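Local coordinates for protein oxalate--CoA ligase (Arabidopsis thaliana, PDB 5IE0) that is a member of the ANL superfamily of AMP-binding enzymes, pairing a large AMP-binding family region with a smaller C-terminal one, at residues A[164-169]-A[213-218]; A[178-183]-A[314-319]; A[202-207]-A[253-258]. All coordinates share one frame; numbering follows the deposited sequence.

Contact 1. Residues A[164-169]-A[213-218]; sequences GALFLH and FHVHGL. With SRT (S,R meso-tartaric acid), chain C.
Leu166 and Leu218 meet tip to tip, CD2 of Leu166 lying 3.8 Å from CD2 of Leu218. Both side chains extend with CG anti to the backbone N (chi1 177° and -176°), which helps carry the branch ends toward each other. Two residues along the strand, Leu168 forks over the start of the helix: its CD1 lies 3.5 Å from Val215 CG1, the two side chains crossing at a slant, while its CD2 sits 3.6 Å from the carbonyl O of Phe213. No direct hydrogen bond spans the segments; the side-chain contacts across them are apolar, with Phe213 O as a polar neighbour. At the margin a water 2.8 Å from His214 ND1 lies in the plane of that ring and also makes a weak bond to His169 O.

At the start of the helix, His214 holds the N-cap position, and its O accepts Leu218 N at 3.2 Å. One face of its imidazole carries Phe213 CD1; over the other lies O11 of the bound meso-tartaric acid, 3.2 Å from His214 CG. In the first turn of the helix, His216 N donates to the ligand hydroxyl O2 at 2.9 Å with a bent N-H...O angle of 139°. Both segments belong to the AMP-binding family region. Around the seam, Phe73 of helix 67-78 bridges Leu166 and Leu218, with Pro85 of strand 82-85 packed on Leu168 and Leu187 of helix 184-197 on Leu166.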
loop_
_atom_site.group_PDB
_atom_site.type_symbol
_atom_site.label_atom_id
_atom_site.label_comp_id
_atom_site.label_asym_id
_atom_site.label_seq_id
_atom_site.Cartn_x
_atom_site.Cartn_y
_atom_site.Cartn_z
ATOM N N GLY A 164 10.508 -14.234 -11.308
ATOM C CA GLY A 164 9.554 -13.883 -10.275
ATOM C C GLY A 164 10.311 -13.312 -9.091
ATOM O O GLY A 164 11.430 -13.737 -8.804
ATOM N N ALA A 165 9.719 -12.338 -8.409
ATOM C CA ALA A 165 10.380 -11.715 -7.266
ATOM C C ALA A 165 9.423 -11.498 -6.100
ATOM O O ALA A 165 9.825 -11.556 -4.937
ATOM C CB ALA A 165 11.007 -10.394 -7.676
ATOM N N LEU A 166 8.161 -11.231 -6.415
ATOM C CA LEU A 166 7.166 -10.954 -5.387
ATOM C C LEU A 166 5.838 -11.631 -5.717
ATOM O O LEU A 166 5.348 -11.543 -6.843
ATOM C CB LEU A 166 6.972 -9.443 -5.235
ATOM C CG LEU A 166 5.918 -8.925 -4.254
ATOM C CD1 LEU A 166 6.199 -9.406 -2.838
ATOM C CD2 LEU A 166 5.845 -7.409 -4.305
ATOM N N PHE A 167 5.266 -12.310 -4.729
ATOM C CA PHE A 167 3.976 -12.973 -4.894
ATOM C C PHE A 167 3.021 -12.531 -3.798
ATOM O O PHE A 167 3.313 -12.675 -2.609
ATOM C CB PHE A 167 4.139 -14.496 -4.870
ATOM C CG PHE A 167 2.903 -15.249 -5.288
ATOM C CD1 PHE A 167 2.728 -15.645 -6.603
ATOM C CD2 PHE A 167 1.916 -15.561 -4.363
ATOM C CE1 PHE A 167 1.596 -16.335 -6.991
ATOM C CE2 PHE A 167 0.779 -16.255 -4.744
ATOM C CZ PHE A 167 0.620 -16.640 -6.060
ATOM N N LEU A 168 1.874 -12.002 -4.203
ATOM C CA LEU A 168 0.876 -11.517 -3.260
ATOM C C LEU A 168 -0.507 -12.016 -3.658
ATOM O O LEU A 168 -0.658 -12.700 -4.670
ATOM C CB LEU A 168 0.900 -9.989 -3.193
ATOM C CG LEU A 168 2.214 -9.380 -2.698
ATOM C CD1 LEU A 168 2.262 -7.892 -2.984
ATOM C CD2 LEU A 168 2.408 -9.646 -1.208
ATOM N N HIS A 169 -1.509 -11.690 -2.850
ATOM C CA HIS A 169 -2.885 -12.065 -3.155
ATOM C C HIS A 169 -3.808 -10.854 -3.131
ATOM O O HIS A 169 -3.550 -9.880 -2.425
ATOM C CB HIS A 169 -3.397 -13.117 -2.167
ATOM C CG HIS A 169 -2.893 -14.501 -2.436
ATOM N ND1 HIS A 169 -1.681 -14.959 -1.964
ATOM C CD2 HIS A 169 -3.441 -15.531 -3.125
ATOM C CE1 HIS A 169 -1.505 -16.211 -2.348
ATOM N NE2 HIS A 169 -2.558 -16.581 -3.057
ATOM N N PHE A 213 4.009 -6.063 4.079
ATOM C CA PHE A 213 3.511 -7.190 3.296
ATOM C C PHE A 213 2.405 -6.768 2.314
ATOM O O PHE A 213 1.736 -7.611 1.719
ATOM C CB PHE A 213 3.036 -8.332 4.210
ATOM C CG PHE A 213 2.039 -7.925 5.263
ATOM C CD1 PHE A 213 0.684 -7.877 4.977
ATOM C CD2 PHE A 213 2.454 -7.639 6.553
ATOM C CE1 PHE A 213 -0.235 -7.521 5.948
ATOM C CE2 PHE A 213 1.540 -7.287 7.534
ATOM C CZ PHE A 213 0.194 -7.227 7.230
ATOM N N HIS A 214 2.230 -5.458 2.153
ATOM C CA HIS A 214 1.418 -4.897 1.070
ATOM C C HIS A 214 2.298 -3.950 0.250
ATOM O O HIS A 214 3.313 -3.478 0.748
ATOM C CB HIS A 214 0.188 -4.172 1.619
ATOM C CG HIS A 214 -0.823 -5.085 2.243
ATOM N ND1 HIS A 214 -1.426 -6.109 1.547
ATOM C CD2 HIS A 214 -1.339 -5.124 3.494
ATOM C CE1 HIS A 214 -2.269 -6.743 2.343
ATOM N NE2 HIS A 214 -2.236 -6.165 3.529
ATOM N N VAL A 215 1.931 -3.681 -1.002
ATOM C CA VAL A 215 2.838 -2.958 -1.894
ATOM C C VAL A 215 2.990 -1.465 -1.584
ATOM O O VAL A 215 3.973 -0.859 -1.997
ATOM C CB VAL A 215 2.423 -3.102 -3.384
ATOM C CG1 VAL A 215 2.672 -4.515 -3.868
ATOM C CG2 VAL A 215 0.972 -2.725 -3.586
ATOM N N HIS A 216 2.044 -0.862 -0.870
ATOM C CA HIS A 216 2.190 0.560 -0.543
ATOM C C HIS A 216 3.443 0.780 0.311
ATOM O O HIS A 216 4.342 1.520 -0.078
ATOM C CB HIS A 216 0.943 1.098 0.170
ATOM C CG HIS A 216 0.975 2.576 0.423
ATOM N ND1 HIS A 216 -0.155 3.296 0.748
ATOM C CD2 HIS A 216 1.996 3.466 0.417
ATOM C CE1 HIS A 216 0.168 4.564 0.928
ATOM N NE2 HIS A 216 1.470 4.693 0.736
ATOM N N GLY A 217 3.499 0.139 1.472
ATOM C CA GLY A 217 4.655 0.268 2.335
ATOM C C GLY A 217 5.908 -0.322 1.712
ATOM O O GLY A 217 6.991 0.242 1.832
ATOM N N LEU A 218 5.754 -1.453 1.029
ATOM C CA LEU A 218 6.897 -2.178 0.476
ATOM C C LEU A 218 7.583 -1.430 -0.669
ATOM O O LEU A 218 8.780 -1.165 -0.613
ATOM C CB LEU A 218 6.454 -3.559 -0.006
ATOM C CG LEU A 218 7.526 -4.510 -0.537
ATOM C CD1 LEU A 218 8.588 -4.774 0.525
ATOM C CD2 LEU A 218 6.878 -5.810 -0.991
HETATM O O1 SRT C . -3.502 -3.440 -1.599
HETATM O O11 SRT C . -2.758 -3.291 0.449
HETATM C C1 SRT C . -2.822 -2.843 -0.721
HETATM C C2 SRT C . -2.088 -1.562 -1.044
HETATM O O2 SRT C . -0.708 -1.778 -1.163
HETATM C C3 SRT C . -2.685 -0.939 -2.276
HETATM O O3 SRT C . -3.822 -0.259 -1.818
HETATM C C4 SRT C . -1.727 0.052 -2.896
HETATM O O4 SRT C . -0.960 -0.310 -3.821
HETATM O O41 SRT C . -1.697 1.242 -2.496
HETATM O O HOH W 1 -1.420 -7.562 -0.901
#

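Contact 2. Residues A[178-183]-A[314-319]; sequences KGVPLT and MTEATH. With SRT (S,R meso-tartaric acid), chain C.
The MTE sequence of Met314 to Glu316 is a recognised signature of AMP-binding enzymes, and its Thr315 and Glu316 pack on strand 179-183, where Thr315 CG2 lies 4.1 Å from Val180 CG1. Thr315 adopts chi1 -55°, which sets OG1 beside the backbone N and leaves the methyl to cross Val180 at a slant. The same CG1 of Val180 also rests 4.2 Å from Glu316 CA, so one branch touches two consecutive residues. Leu182 straddles the next part of the turn with both methyls: CD1 is 3.8 Å from Thr315 O, and CD2 is 3.6 Å from Thr318 OG1. These are van der Waals approaches; the hydroxyl of Thr318 is hydrogen-bonded instead to Asn369 O, just as Glu316 OE2 is bonded to Tyr374 OH.

The loop joins antiparallel strands 308-314 and 319-323, and backbone bonds within it help hold its form. Met314 O accepts Ala317 N at 3.0 Å and His319 N at 2.9 Å, the donors arriving from opposite faces of the carbonyl plane. Met314 N closes the loop onto His319 O at 3.1 Å, and Thr318 N returns to Thr315 O. Thr318 takes the left-handed conformation (phi 50°), which helps the chain double back. Beyond the turn, the His319 ring meets the bound meso-tartaric acid edge-on: ND1 donates to O4 at 2.7 Å and 163°, close to straight. Arg286 NH1 bonds to NE2 of the same ring, and the ring of His216 stacks on it.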
loop_
_atom_site.group_PDB
_atom_site.type_symbol
_atom_site.label_atom_id
_atom_site.label_comp_id
_atom_site.label_asym_id
_atom_site.label_seq_id
_atom_site.Cartn_x
_atom_site.Cartn_y
_atom_site.Cartn_z
ATOM N N LYS A 178 -7.121 -14.022 -5.396
ATOM C CA LYS A 178 -6.330 -14.310 -6.589
ATOM C C LYS A 178 -4.844 -14.072 -6.356
ATOM O O LYS A 178 -4.454 -13.079 -5.747
ATOM C CB LYS A 178 -6.818 -13.472 -7.774
ATOM C CG LYS A 178 -8.252 -13.768 -8.179
ATOM C CD LYS A 178 -8.684 -12.923 -9.367
ATOM C CE LYS A 178 -9.156 -11.553 -8.922
ATOM N NZ LYS A 178 -10.641 -11.458 -8.970
ATOM N N GLY A 179 -4.020 -14.988 -6.853
ATOM C CA GLY A 179 -2.580 -14.848 -6.761
ATOM C C GLY A 179 -2.038 -13.847 -7.762
ATOM O O GLY A 179 -2.360 -13.904 -8.951
ATOM N N VAL A 180 -1.228 -12.915 -7.272
ATOM C CA VAL A 180 -0.599 -11.912 -8.123
ATOM C C VAL A 180 0.918 -12.091 -8.145
ATOM O O VAL A 180 1.604 -11.736 -7.182
ATOM C CB VAL A 180 -0.928 -10.482 -7.653
ATOM C CG1 VAL A 180 -0.336 -9.465 -8.615
ATOM C CG2 VAL A 180 -2.433 -10.292 -7.538
ATOM N N PRO A 181 1.446 -12.664 -9.237
ATOM C CA PRO A 181 2.894 -12.814 -9.417
ATOM C C PRO A 181 3.534 -11.552 -9.996
ATOM O O PRO A 181 3.075 -11.038 -11.015
ATOM C CB PRO A 181 3.004 -13.987 -10.393
ATOM C CG PRO A 181 1.760 -13.897 -11.205
ATOM C CD PRO A 181 0.686 -13.350 -10.295
ATOM N N LEU A 182 4.571 -11.053 -9.330
ATOM C CA LEU A 182 5.272 -9.855 -9.774
ATOM C C LEU A 182 6.753 -10.158 -9.980
ATOM O O LEU A 182 7.350 -10.907 -9.210
ATOM C CB LEU A 182 5.089 -8.722 -8.762
ATOM C CG LEU A 182 3.635 -8.347 -8.451
ATOM C CD1 LEU A 182 3.567 -7.277 -7.367
ATOM C CD2 LEU A 182 2.907 -7.886 -9.713
ATOM N N THR A 183 7.331 -9.572 -11.024
ATOM C CA THR A 183 8.690 -9.891 -11.456
ATOM C C THR A 183 9.728 -8.874 -10.994
ATOM O O THR A 183 9.387 -7.824 -10.453
ATOM C CB THR A 183 8.769 -9.974 -12.994
ATOM O OG1 THR A 183 8.335 -8.727 -13.550
ATOM C CG2 THR A 183 7.876 -11.087 -13.523
ATOM N N MET A 314 -2.403 -0.042 -6.895
ATOM C CA MET A 314 -2.947 -1.349 -6.532
ATOM C C MET A 314 -1.904 -2.438 -6.760
ATOM O O MET A 314 -0.913 -2.225 -7.462
ATOM C CB MET A 314 -4.229 -1.657 -7.319
ATOM C CG MET A 314 -4.036 -1.909 -8.812
ATOM S SD MET A 314 -5.597 -1.845 -9.731
ATOM C CE MET A 314 -6.503 -3.209 -9.007
ATOM N N THR A 315 -2.134 -3.601 -6.156
ATOM C CA THR A 315 -1.183 -4.708 -6.195
ATOM C C THR A 315 -0.832 -5.139 -7.619
ATOM O O THR A 315 0.337 -5.363 -7.936
ATOM C CB THR A 315 -1.729 -5.931 -5.431
ATOM O OG1 THR A 315 -2.078 -5.542 -4.097
ATOM C CG2 THR A 315 -0.685 -7.043 -5.377
ATOM N N GLU A 316 -1.841 -5.238 -8.479
ATOM C CA GLU A 316 -1.624 -5.690 -9.851
ATOM C C GLU A 316 -0.748 -4.732 -10.660
ATOM O O GLU A 316 -0.202 -5.107 -11.694
ATOM C CB GLU A 316 -2.965 -5.891 -10.567
ATOM C CG GLU A 316 -3.788 -7.057 -10.041
ATOM C CD GLU A 316 -4.766 -6.663 -8.949
ATOM O OE1 GLU A 316 -4.462 -5.739 -8.167
ATOM O OE2 GLU A 316 -5.845 -7.291 -8.869
ATOM N N ALA A 317 -0.628 -3.495 -10.191
ATOM C CA ALA A 317 0.195 -2.499 -10.864
ATOM C C ALA A 317 1.555 -2.342 -10.191
ATOM O O ALA A 317 2.281 -1.383 -10.469
ATOM C CB ALA A 317 -0.529 -1.169 -10.900
ATOM N N THR A 318 1.883 -3.280 -9.304
ATOM C CA THR A 318 3.058 -3.172 -8.441
ATOM C C THR A 318 3.027 -1.803 -7.766
ATOM O O THR A 318 3.994 -1.041 -7.818
ATOM C CB THR A 318 4.375 -3.378 -9.229
ATOM O OG1 THR A 318 4.240 -4.517 -10.085
ATOM C CG2 THR A 318 5.550 -3.609 -8.281
ATOM N N HIS A 319 1.875 -1.507 -7.171
ATOM C CA HIS A 319 1.579 -0.239 -6.499
ATOM C C HIS A 319 1.274 0.878 -7.509
ATOM O O HIS A 319 0.232 0.846 -8.159
ATOM C CB HIS A 319 2.712 0.176 -5.550
ATOM C CG HIS A 319 2.343 1.287 -4.615
ATOM N ND1 HIS A 319 1.184 1.276 -3.867
ATOM C CD2 HIS A 319 2.979 2.441 -4.305
ATOM C CE1 HIS A 319 1.117 2.382 -3.147
ATOM N NE2 HIS A 319 2.199 3.102 -3.388
HETATM O O1 SRT C . -3.502 -3.440 -1.599
HETATM O O11 SRT C . -2.758 -3.291 0.449
HETATM C C1 SRT C . -2.822 -2.843 -0.721
HETATM C C2 SRT C . -2.088 -1.562 -1.044
HETATM O O2 SRT C . -0.708 -1.778 -1.163
HETATM C C3 SRT C . -2.685 -0.939 -2.276
HETATM O O3 SRT C . -3.822 -0.259 -1.818
HETATM C C4 SRT C . -1.727 0.052 -2.896
HETATM O O4 SRT C . -0.960 -0.310 -3.821
HETATM O O41 SRT C . -1.697 1.242 -2.496
#

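Contact 3. Residues A[202-207]-A[253-258]; sequences ESDSTV and NATWYT. With SRT (S,R meso-tartaric acid), chain D.
Thr255 OG1 ties the two segments together by working in both directions: it donates to Asp204 OD1 at 2.6 Å, on the anti side of the carboxylate, and accepts Ser205 N at 3.1 Å. Its chi1 of 59° places the hydroxyl between the backbone N and the carbonyl carbon, within range of both partners. The other carboxylate oxygen, Asp204 OD2, is taken up by a salt bridge to Arg283 and a bond from Thr201 N. Ser205 O receives Thr255 N at 2.7 Å and a nearly straight 167°, and Trp256 N adds only a weak bond to it at 3.4 Å. Ser205 OG is paired with Tyr252 O, just before the second segment, and with Arg21 NH2.

Thr206 OG1 is likewise doubly engaged. It gives its proton to Trp256 O at 2.7 Å, approaching from above the carbonyl plane, and accepts one from a water 2.7 Å away that also donates to Val207 O and accepts Thr258 N. Beside this, Thr206 CB stands over one face of the Trp256 indole, 3.9 Å from the centroid of the five-membered ring, a CH-pi contact. At the exposed end of the contact, Asn253, the C-prime residue of the Schellman motif ending helix 242-251, donates through ND2 to O3 of a second meso-tartaric acid at 2.9 Å.

The short strands 205-207 and 256-258 run at 40° to each other, and each lies at the border of a different sheet: 205-207 beside 231-234, and 256-259 beside 284-287. Ser225 of helix 215-227 touches both Thr206 and Trp256.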
loop_
_atom_site.group_PDB
_atom_site.type_symbol
_atom_site.label_atom_id
_atom_site.label_comp_id
_atom_site.label_asym_id
_atom_site.label_seq_id
_atom_site.Cartn_x
_atom_site.Cartn_y
_atom_site.Cartn_z
ATOM N N GLU A 202 19.334 10.725 -2.727
ATOM C CA GLU A 202 20.053 10.107 -1.621
ATOM C C GLU A 202 19.962 10.902 -0.315
ATOM O O GLU A 202 20.299 10.388 0.749
ATOM C CB GLU A 202 21.524 9.901 -2.008
ATOM C CG GLU A 202 22.337 11.186 -2.190
ATOM C CD GLU A 202 22.258 11.752 -3.600
ATOM O OE1 GLU A 202 21.369 11.334 -4.369
ATOM O OE2 GLU A 202 23.095 12.614 -3.942
ATOM N N SER A 203 19.485 12.141 -0.383
ATOM C CA SER A 203 19.355 12.951 0.827
ATOM C C SER A 203 18.003 12.749 1.512
ATOM O O SER A 203 17.790 13.220 2.629
ATOM C CB SER A 203 19.558 14.433 0.506
ATOM O OG SER A 203 18.592 14.888 -0.422
ATOM N N ASP A 204 17.095 12.041 0.850
ATOM C CA ASP A 204 15.766 11.816 1.412
ATOM C C ASP A 204 15.784 10.753 2.501
ATOM O O ASP A 204 16.712 9.947 2.594
ATOM C CB ASP A 204 14.776 11.422 0.315
ATOM C CG ASP A 204 14.307 12.613 -0.495
ATOM O OD1 ASP A 204 13.900 13.624 0.118
ATOM O OD2 ASP A 204 14.353 12.542 -1.739
ATOM N N SER A 205 14.745 10.765 3.325
ATOM C CA SER A 205 14.658 9.891 4.481
ATOM C C SER A 205 13.195 9.767 4.868
ATOM O O SER A 205 12.444 10.740 4.782
ATOM C CB SER A 205 15.495 10.450 5.639
ATOM O OG SER A 205 15.169 9.841 6.876
ATOM N N THR A 206 12.775 8.571 5.267
ATOM C CA THR A 206 11.391 8.382 5.686
ATOM C C THR A 206 11.252 7.356 6.807
ATOM O O THR A 206 12.184 6.613 7.110
ATOM C CB THR A 206 10.492 7.950 4.502
ATOM O OG1 THR A 206 9.113 8.115 4.861
ATOM C CG2 THR A 206 10.750 6.497 4.117
ATOM N N VAL A 207 10.079 7.342 7.427
ATOM C CA VAL A 207 9.747 6.361 8.450
ATOM C C VAL A 207 8.594 5.513 7.933
ATOM O O VAL A 207 7.588 6.049 7.470
ATOM C CB VAL A 207 9.360 7.036 9.789
ATOM C CG1 VAL A 207 8.842 6.008 10.793
ATOM C CG2 VAL A 207 10.546 7.807 10.362
ATOM N N ASN A 253 15.940 12.447 10.603
ATOM C CA ASN A 253 16.009 13.450 9.535
ATOM C C ASN A 253 15.111 13.171 8.334
ATOM O O ASN A 253 15.523 13.350 7.189
ATOM C CB ASN A 253 17.456 13.590 9.058
ATOM C CG ASN A 253 18.427 13.768 10.207
ATOM O OD1 ASN A 253 18.208 14.591 11.097
ATOM N ND2 ASN A 253 19.502 12.985 10.202
ATOM N N ALA A 254 13.885 12.740 8.606
ATOM C CA ALA A 254 12.931 12.413 7.557
ATOM C C ALA A 254 12.590 13.628 6.695
ATOM O O ALA A 254 12.512 14.750 7.191
ATOM C CB ALA A 254 11.673 11.833 8.170
ATOM N N THR A 255 12.382 13.395 5.404
ATOM C CA THR A 255 12.037 14.469 4.480
ATOM C C THR A 255 10.665 14.250 3.848
ATOM O O THR A 255 10.149 15.119 3.146
ATOM C CB THR A 255 13.082 14.601 3.357
ATOM O OG1 THR A 255 13.158 13.365 2.641
ATOM C CG2 THR A 255 14.456 14.931 3.933
ATOM N N TRP A 256 10.083 13.083 4.101
ATOM C CA TRP A 256 8.765 12.746 3.575
ATOM C C TRP A 256 8.220 11.515 4.275
ATOM O O TRP A 256 8.953 10.822 4.979
ATOM C CB TRP A 256 8.829 12.493 2.065
ATOM C CG TRP A 256 9.555 11.220 1.693
ATOM C CD1 TRP A 256 10.894 10.981 1.804
ATOM C CD2 TRP A 256 8.981 10.029 1.132
ATOM N NE1 TRP A 256 11.192 9.714 1.359
ATOM C CE2 TRP A 256 10.036 9.109 0.939
ATOM C CE3 TRP A 256 7.682 9.649 0.778
ATOM C CZ2 TRP A 256 9.830 7.834 0.407
ATOM C CZ3 TRP A 256 7.479 8.380 0.251
ATOM C CH2 TRP A 256 8.548 7.489 0.071
ATOM N N TYR A 257 6.932 11.247 4.089
ATOM C CA TYR A 257 6.374 9.950 4.458
ATOM C C TYR A 257 5.141 9.651 3.616
ATOM O O TYR A 257 4.566 10.544 2.993
ATOM C CB TYR A 257 6.061 9.882 5.964
ATOM C CG TYR A 257 4.753 10.496 6.428
ATOM C CD1 TYR A 257 3.613 9.709 6.597
ATOM C CD2 TYR A 257 4.667 11.847 6.740
ATOM C CE1 TYR A 257 2.418 10.264 7.037
ATOM C CE2 TYR A 257 3.475 12.409 7.180
ATOM C CZ TYR A 257 2.356 11.614 7.327
ATOM O OH TYR A 257 1.170 12.171 7.765
ATOM N N THR A 258 4.765 8.379 3.571
ATOM C CA THR A 258 3.595 7.959 2.819
ATOM C C THR A 258 2.720 7.090 3.716
ATOM O O THR A 258 3.223 6.312 4.530
ATOM C CB THR A 258 3.985 7.196 1.526
ATOM O OG1 THR A 258 2.821 6.959 0.729
ATOM C CG2 THR A 258 4.671 5.868 1.843
HETATM O O1 SRT D . 18.599 11.371 6.134
HETATM O O11 SRT D . 19.973 13.032 6.509
HETATM C C1 SRT D . 19.758 11.794 6.392
HETATM C C2 SRT D . 20.888 10.804 6.570
HETATM O O2 SRT D . 21.887 11.050 5.610
HETATM C C3 SRT D . 21.472 10.963 7.953
HETATM O O3 SRT D . 20.515 10.586 8.917
HETATM C C4 SRT D . 22.688 10.071 8.073
HETATM O O4 SRT D . 23.719 10.313 7.392
HETATM O O41 SRT D . 22.664 9.089 8.855
HETATM O O HOH W 2 6.877 6.519 4.884
#

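In the fold
Along the chain the segments come as 164-169, 178-183, 202-207, 213-218, 253-258 and 314-319, so contact 1 alternates with both others, while contact 3 falls wholly between the two segments of contact 2. Contacts 1 and 2, centres about 7 Å apart, join the 164-169/179-183 hairpin to helix 215-227 and to the loop between strands 308-314 and 319-323. They flank one meso-tartaric acid site, to which Lys500 from the C-terminal part of the chain also contributes. Contact 3, joining the edge strands 205-207 and 256-259, has its centre about 21 Å from contact 1 and 25 Å from contact 2, yet a probable hydrogen bond between His216 NE2 and Thr258 OG1 links it to contact 1.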